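Local coordinates for protein methylenetetrahydrofolate--tRNA-(uracil-5-)-methyltransferase TrmFO (Thermus thermophilus, PDB 3G5S) that probably catalyses the folate- and FAD-dependent methylation of uridine 54 to 5-methyluridine in tRNAs, with methylenetetrahydrofolate as the carbon donor, at residues Ala160-Leu165 with Ala299-Gly305; Arg198-Leu203 with Leu289-Ile293. One frame throughout, in Å; residues are numbered along the deposited sequence. Where two conformers were deposited one is given.

How the contacts relate
From the N terminus, the chain first reaches Ala160-Leu165, whose strand waits 133 residues for its partner Ala299-Gly305; contact 1 closes this wide loop. Within it, the helix that holds Arg198-Leu203 meets Leu289-Ile293, so contact 2 closes a smaller loop of 85 residues wholly inside the larger. Contact 1 joins the edge strand of an antiparallel sheet to its neighbour, while contact 2 packs helix 193-205 against the end of helix 283-290. The latter helix runs shortly before strand 301-303, and the two contacts, centres about 15 Å apart, touch: Ile290 CD1 lies 3.5 Å from both Pro162 CB and Ile301 CD1, and Gln291 NE2 probably donates to Ala299 O at 3.0 Å.

Contact 1: Ala160-Leu165 with Ala299-Gly305; sequences ASPIVL and AEIVRYG. With GSH (glutathione), chain C; EDO (1,2-ethanediol), chain H.
Two short antiparallel strands carry apolar side chains on both faces. Ile163 (m, t) shares its face with Arg303, while its CG2 meets CG2 of sideways-pointing Val302 (3.9 Å); on the other face Val164 CG1 lies 4.1 Å from Ile301 CG1. Sideways-pointing Ala299 puts its CB 3.9 Å from Val164 CG1. Ile290 of helix 283-290 packs on Ile301. Ile163 and Arg303 form a hydrogen-bonded pair (CA-CA 5.1 Å), Ile163 N to Arg303 O 2.8 Å. Ile163 O receives Val302 N (2.9 Å) and, weakly, Arg303 N (3.4 Å); Val302 (phi/psi -99/-19) is the extra residue. The register slips by one, making Val164 and Ile301 a non-hydrogen-bonded pair (CA-CA 4.3 Å), and Leu165 N reaches Glu300 O (2.9 Å). Gly305 CA sits 3.1 Å from Ala160 O, where a CB would clash. At the polar ends, Ala160 CB lies over one Arg303 guanidinium face; Ser161 OG, hydrogen-bonded to Leu274 O, is 3.3 Å from glutathione O31; Glu300 OE1 and OE2 accept from O1 (2.9 Å) and O2 (2.6 Å) of an ethanediol, probably from the crystallisation liquor. This is a classic beta bulge in the sheet's edge strand; the neighbouring segment lends Ser161 to the glutathione pocket.

Contact 2: Arg198-Leu203 with Leu289-Ile293; sequences RFHQAL and LIQMI
Apolar packing makes up most of this contact, in which one turn and a half of helix 193-205 faces the C-terminal end of helix 283-290. Arg198-Leu203 is regular helix, with Ala202 N bonded to Arg198 O and Leu203 N to Phe199 O, both at 3.0 Å. Leu289 and Ile290 are still helical; Met292 N bonds to Leu289 O as the helix ends, and a type I turn from Ile290 to Ile293 is closed by Ile293 N to Ile290 O, each 3.0 Å. Ile293 then extends (phi/psi -86/127). The backbones come closest at Phe199 and Met292, CA-CA 6.7 Å.

Among the aliphatic contacts, Ala202 points its CB at the partner, 3.6 Å from Leu289 CD1 and 3.8 Å from SE of Met292, a selenomethionine with chi1 m and an extended end (t, t). Leu289 (m, m) turns CD1 also to Leu203 CD2, at 3.8 Å.

The aromatic contacts belong to Phe199 (chi1 t), whose CB points sideways but whose ring end comes nearer. Its CE1 is 3.9 Å from both Leu289 CD1 and Ile293 CG1, and Phe199 CD1 is 4.2 Å from Met292 CB. Leu289 O, 3.4 Å from Phe199 CE1, and Met292 CB both lie at the ring edge.

The charged side chain of Arg198, extended throughout its first three torsions, lays one guanidinium face over Met292, CZ to CG 3.9 Å, at the exposed margin.

Around the pair, Phe199 also touches loop residues Met242 and Phe277, and Ile293, after the helix end, rests on Cys189 and Met191 of strand 187-191, so the turn meets the antiparallel sheet while helix 193-205 packs on the turn.

Contact 1: Ala160-Leu165 with Ala299-Gly305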
loop_
_atom_site.group_PDB
_atom_site.type_symbol
_atom_site.label_atom_id
_atom_site.label_comp_id
_atom_site.label_asym_id
_atom_site.label_seq_id
_atom_site.Cartn_x
_atom_site.Cartn_y
_atom_site.Cartn_z
ATOM N N ALA A 160 -6.735 -3.967 -8.013
ATOM C CA ALA A 160 -5.342 -4.050 -8.398
ATOM C C ALA A 160 -5.047 -5.332 -9.158
ATOM O O ALA A 160 -5.563 -6.394 -8.829
ATOM C CB ALA A 160 -4.467 -3.962 -7.173
ATOM N N SER A 161 -4.200 -5.208 -10.171
ATOM C CA SER A 161 -3.662 -6.378 -10.831
ATOM C C SER A 161 -2.288 -6.703 -10.237
ATOM O O SER A 161 -1.691 -5.891 -9.531
ATOM C CB SER A 161 -3.555 -6.139 -12.329
ATOM O OG SER A 161 -2.541 -5.194 -12.587
ATOM N N PRO A 162 -1.789 -7.910 -10.501
ATOM C CA PRO A 162 -0.467 -8.258 -9.975
ATOM C C PRO A 162 0.645 -7.423 -10.606
ATOM O O PRO A 162 0.549 -7.028 -11.771
ATOM C CB PRO A 162 -0.298 -9.723 -10.397
ATOM C CG PRO A 162 -1.673 -10.197 -10.732
ATOM C CD PRO A 162 -2.404 -9.019 -11.250
ATOM N N ILE A 163 1.697 -7.188 -9.827
ATOM C CA ILE A 163 2.877 -6.457 -10.270
ATOM C C ILE A 163 4.087 -7.372 -10.131
ATOM O O ILE A 163 4.262 -8.019 -9.096
ATOM C CB ILE A 163 3.101 -5.202 -9.407
ATOM C CG1 ILE A 163 1.855 -4.312 -9.454
ATOM C CG2 ILE A 163 4.338 -4.449 -9.863
ATOM C CD1 ILE A 163 1.987 -3.039 -8.639
ATOM N N VAL A 164 4.905 -7.421 -11.177
ATOM C CA VAL A 164 6.108 -8.246 -11.180
ATOM C C VAL A 164 7.354 -7.376 -11.240
ATOM O O VAL A 164 7.319 -6.222 -11.676
ATOM C CB VAL A 164 6.127 -9.249 -12.355
ATOM C CG1 VAL A 164 4.908 -10.154 -12.299
ATOM C CG2 VAL A 164 6.197 -8.535 -13.690
ATOM N N LEU A 165 8.458 -7.949 -10.786
ATOM C CA LEU A 165 9.754 -7.306 -10.859
ATOM C C LEU A 165 10.284 -7.394 -12.287
ATOM O O LEU A 165 10.371 -8.477 -12.857
ATOM C CB LEU A 165 10.716 -8.003 -9.898
ATOM C CG LEU A 165 12.035 -7.303 -9.576
ATOM C CD1 LEU A 165 11.767 -6.071 -8.732
ATOM C CD2 LEU A 165 12.975 -8.250 -8.849
ATOM N N ALA A 299 8.637 -15.185 -13.133
ATOM C CA ALA A 299 8.371 -13.850 -12.628
ATOM C C ALA A 299 8.306 -13.828 -11.108
ATOM O O ALA A 299 7.783 -14.756 -10.483
ATOM C CB ALA A 299 7.080 -13.319 -13.215
ATOM N N GLU A 300 8.844 -12.756 -10.528
ATOM C CA GLU A 300 8.748 -12.496 -9.097
ATOM C C GLU A 300 7.621 -11.492 -8.893
ATOM O O GLU A 300 7.704 -10.348 -9.334
ATOM C CB GLU A 300 10.062 -11.923 -8.551
ATOM C CG GLU A 300 10.004 -11.575 -7.066
ATOM C CD GLU A 300 11.308 -11.002 -6.516
ATOM O OE1 GLU A 300 12.390 -11.310 -7.062
ATOM O OE2 GLU A 300 11.250 -10.247 -5.521
ATOM N N ILE A 301 6.551 -11.932 -8.249
ATOM C CA ILE A 301 5.412 -11.066 -7.998
ATOM C C ILE A 301 5.673 -10.292 -6.724
ATOM O O ILE A 301 5.837 -10.888 -5.661
ATOM C CB ILE A 301 4.111 -11.875 -7.865
ATOM C CG1 ILE A 301 3.792 -12.579 -9.186
ATOM C CG2 ILE A 301 2.961 -10.975 -7.436
ATOM C CD1 ILE A 301 3.238 -13.970 -9.017
ATOM N N VAL A 302 5.720 -8.967 -6.835
ATOM C CA VAL A 302 5.997 -8.125 -5.681
ATOM C C VAL A 302 4.737 -7.527 -5.057
ATOM O O VAL A 302 4.773 -7.108 -3.905
ATOM C CB VAL A 302 7.021 -7.015 -6.004
ATOM C CG1 VAL A 302 8.371 -7.620 -6.349
ATOM C CG2 VAL A 302 6.526 -6.128 -7.133
ATOM N N ARG A 303 3.631 -7.492 -5.795
ATOM C CA ARG A 303 2.376 -7.010 -5.236
ATOM C C ARG A 303 1.259 -7.804 -5.893
ATOM O O ARG A 303 1.114 -7.766 -7.110
ATOM C CB ARG A 303 2.208 -5.508 -5.499
ATOM C CG ARG A 303 1.042 -4.869 -4.765
ATOM C CD ARG A 303 -0.307 -4.988 -5.514
ATOM N NE ARG A 303 -1.214 -3.984 -4.974
ATOM C CZ ARG A 303 -2.129 -4.186 -4.027
ATOM N NH1 ARG A 303 -2.362 -5.403 -3.545
ATOM N NH2 ARG A 303 -2.840 -3.152 -3.583
ATOM N N TYR A 304 0.504 -8.557 -5.100
ATOM C CA TYR A 304 -0.563 -9.392 -5.643
ATOM C C TYR A 304 -1.837 -8.592 -5.919
ATOM O O TYR A 304 -2.102 -7.578 -5.276
ATOM C CB TYR A 304 -0.851 -10.559 -4.702
ATOM C CG TYR A 304 0.183 -11.654 -4.800
ATOM C CD1 TYR A 304 0.071 -12.638 -5.771
ATOM C CD2 TYR A 304 1.282 -11.699 -3.946
ATOM C CE1 TYR A 304 1.002 -13.637 -5.892
ATOM C CE2 TYR A 304 2.227 -12.706 -4.058
ATOM C CZ TYR A 304 2.079 -13.669 -5.035
ATOM O OH TYR A 304 2.998 -14.676 -5.165
ATOM N N GLY A 305 -2.630 -9.048 -6.881
ATOM C CA GLY A 305 -3.882 -8.381 -7.194
ATOM C C GLY A 305 -4.924 -8.574 -6.111
ATOM O O GLY A 305 -4.932 -9.600 -5.421
HETATM N N1 GSH C . -9.309 1.787 -8.257
HETATM C CA1 GSH C . -9.176 3.001 -9.042
HETATM C C1 GSH C . -10.516 3.604 -9.434
HETATM O O11 GSH C . -11.680 3.043 -8.909
HETATM O O12 GSH C . -10.547 4.684 -9.924
HETATM C CB1 GSH C . -8.222 2.870 -10.227
HETATM C CG1 GSH C . -8.774 2.276 -11.517
HETATM C CD1 GSH C . -9.125 0.790 -11.540
HETATM O OE1 GSH C . -9.184 0.130 -10.552
HETATM N N2 GSH C . -9.364 0.200 -12.827
HETATM C CA2 GSH C . -9.592 -1.205 -12.953
HETATM C C2 GSH C . -8.390 -1.937 -13.541
HETATM O O2 GSH C . -8.237 -1.986 -14.716
HETATM C CB2 GSH C . -10.850 -1.383 -13.786
HETATM S SG2 GSH C . -11.511 -3.058 -13.911
HETATM N N3 GSH C . -7.745 -2.921 -12.693
HETATM C CA3 GSH C . -6.716 -3.772 -13.251
HETATM C C3 GSH C . -5.380 -3.077 -13.471
HETATM O O31 GSH C . -4.661 -3.351 -14.380
HETATM O O32 GSH C . -5.174 -1.929 -12.731
HETATM C C1 EDO H . 15.368 -9.881 -4.966
HETATM O O1 EDO H . 14.859 -10.084 -6.290
HETATM C C2 EDO H . 14.440 -8.946 -4.202
HETATM O O2 EDO H . 13.196 -9.613 -3.953
#

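Contact 2: Arg198-Leu203 with Leu289-Ile293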
loop_
_atom_site.group_PDB
_atom_site.type_symbol
_atom_site.label_atom_id
_atom_site.label_comp_id
_atom_site.label_asym_id
_atom_site.label_seq_id
_atom_site.Cartn_x
_atom_site.Cartn_y
_atom_site.Cartn_z
ATOM N N ARG A 198 -5.096 -23.186 -22.270
ATOM C CA ARG A 198 -4.587 -23.681 -20.983
ATOM C C ARG A 198 -4.812 -22.643 -19.883
ATOM O O ARG A 198 -5.274 -22.968 -18.790
ATOM C CB ARG A 198 -3.090 -24.039 -21.075
ATOM C CG ARG A 198 -2.448 -24.526 -19.752
ATOM C CD ARG A 198 -0.906 -24.529 -19.797
ATOM N NE ARG A 198 -0.306 -24.982 -18.535
ATOM C CZ ARG A 198 0.900 -24.619 -18.101
ATOM N NH1 ARG A 198 1.646 -23.789 -18.819
ATOM N NH2 ARG A 198 1.356 -25.071 -16.941
ATOM N N PHE A 199 -4.483 -21.392 -20.188
ATOM C CA PHE A 199 -4.591 -20.296 -19.237
ATOM C C PHE A 199 -6.052 -20.050 -18.849
ATOM O O PHE A 199 -6.393 -19.940 -17.667
ATOM C CB PHE A 199 -3.969 -19.045 -19.855
ATOM C CG PHE A 199 -3.887 -17.876 -18.922
ATOM C CD1 PHE A 199 -2.973 -17.856 -17.884
ATOM C CD2 PHE A 199 -4.702 -16.779 -19.105
ATOM C CE1 PHE A 199 -2.889 -16.770 -17.035
ATOM C CE2 PHE A 199 -4.621 -15.692 -18.258
ATOM C CZ PHE A 199 -3.710 -15.687 -17.223
ATOM N N HIS A 200 -6.919 -19.982 -19.853
ATOM C CA HIS A 200 -8.337 -19.772 -19.616
ATOM C C HIS A 200 -8.927 -20.891 -18.759
ATOM O O HIS A 200 -9.677 -20.630 -17.824
ATOM C CB HIS A 200 -9.093 -19.652 -20.940
ATOM C CG HIS A 200 -10.576 -19.561 -20.777
ATOM N ND1 HIS A 200 -11.424 -20.613 -21.050
ATOM C CD2 HIS A 200 -11.362 -18.543 -20.352
ATOM C CE1 HIS A 200 -12.669 -20.245 -20.804
ATOM N NE2 HIS A 200 -12.659 -18.995 -20.378
ATOM N N GLN A 201 -8.581 -22.137 -19.072
ATOM C CA GLN A 201 -9.052 -23.265 -18.276
ATOM C C GLN A 201 -8.574 -23.172 -16.827
ATOM O O GLN A 201 -9.327 -23.446 -15.893
ATOM C CB GLN A 201 -8.593 -24.589 -18.895
ATOM C CG GLN A 201 -9.380 -25.009 -20.121
ATOM C CD GLN A 201 -10.851 -25.215 -19.815
ATOM O OE1 GLN A 201 -11.207 -25.845 -18.819
ATOM N NE2 GLN A 201 -11.713 -24.677 -20.667
ATOM N N ALA A 202 -7.319 -22.786 -16.636
ATOM C CA ALA A 202 -6.778 -22.657 -15.290
ATOM C C ALA A 202 -7.512 -21.575 -14.493
ATOM O O ALA A 202 -7.719 -21.715 -13.288
ATOM C CB ALA A 202 -5.293 -22.366 -15.343
ATOM N N LEU A 203 -7.906 -20.497 -15.165
ATOM C CA LEU A 203 -8.651 -19.425 -14.509
ATOM C C LEU A 203 -10.010 -19.903 -14.012
ATOM O O LEU A 203 -10.483 -19.467 -12.963
ATOM C CB LEU A 203 -8.847 -18.245 -15.459
ATOM C CG LEU A 203 -7.682 -17.267 -15.583
ATOM C CD1 LEU A 203 -7.955 -16.280 -16.706
ATOM C CD2 LEU A 203 -7.444 -16.533 -14.264
ATOM N N LEU A 289 -0.859 -19.030 -11.969
ATOM C CA LEU A 289 -1.437 -18.565 -13.223
ATOM C C LEU A 289 -0.483 -17.640 -13.975
ATOM O O LEU A 289 -0.275 -17.787 -15.179
ATOM C CB LEU A 289 -2.768 -17.862 -12.955
ATOM C CG LEU A 289 -4.012 -18.753 -12.891
ATOM C CD1 LEU A 289 -4.572 -18.957 -14.286
ATOM C CD2 LEU A 289 -3.710 -20.103 -12.245
ATOM N N ILE A 290 0.103 -16.687 -13.258
ATOM C CA ILE A 290 1.008 -15.736 -13.883
ATOM C C ILE A 290 2.170 -16.455 -14.560
ATOM O O ILE A 290 2.602 -16.077 -15.647
ATOM C CB ILE A 290 1.536 -14.696 -12.862
ATOM C CG1 ILE A 290 0.424 -13.717 -12.477
ATOM C CG2 ILE A 290 2.737 -13.951 -13.424
ATOM C CD1 ILE A 290 0.693 -12.967 -11.198
ATOM N N GLN A 291 2.661 -17.514 -13.935
ATOM C CA GLN A 291 3.833 -18.177 -14.479
ATOM C C GLN A 291 3.518 -19.065 -15.690
ATOM O O GLN A 291 4.416 -19.662 -16.273
ATOM C CB GLN A 291 4.616 -18.883 -13.369
ATOM C CG GLN A 291 5.194 -17.870 -12.362
ATOM C CD GLN A 291 6.152 -18.482 -11.360
ATOM O OE1 GLN A 291 6.083 -19.677 -11.070
ATOM N NE2 GLN A 291 7.050 -17.661 -10.817
HETATM N N MSE A 292 2.243 -19.111 -16.081
HETATM C CA MSE A 292 1.829 -19.736 -17.336
HETATM C C MSE A 292 1.922 -18.779 -18.524
HETATM O O MSE A 292 1.756 -19.192 -19.665
HETATM C CB MSE A 292 0.393 -20.247 -17.238
HETATM C CG MSE A 292 0.185 -21.328 -16.206
HETATM SE SE MSE A 292 -1.653 -21.933 -16.192
HETATM C CE MSE A 292 -1.489 -23.255 -14.771
ATOM N N ILE A 293 2.161 -17.499 -18.258
ATOM C CA ILE A 293 2.211 -16.497 -19.317
ATOM C C ILE A 293 3.619 -16.451 -19.894
ATOM O O ILE A 293 4.580 -16.319 -19.146
ATOM C CB ILE A 293 1.833 -15.108 -18.768
ATOM C CG1 ILE A 293 0.402 -15.132 -18.218
ATOM C CG2 ILE A 293 2.013 -14.036 -19.838
ATOM C CD1 ILE A 293 0.058 -13.925 -17.355
#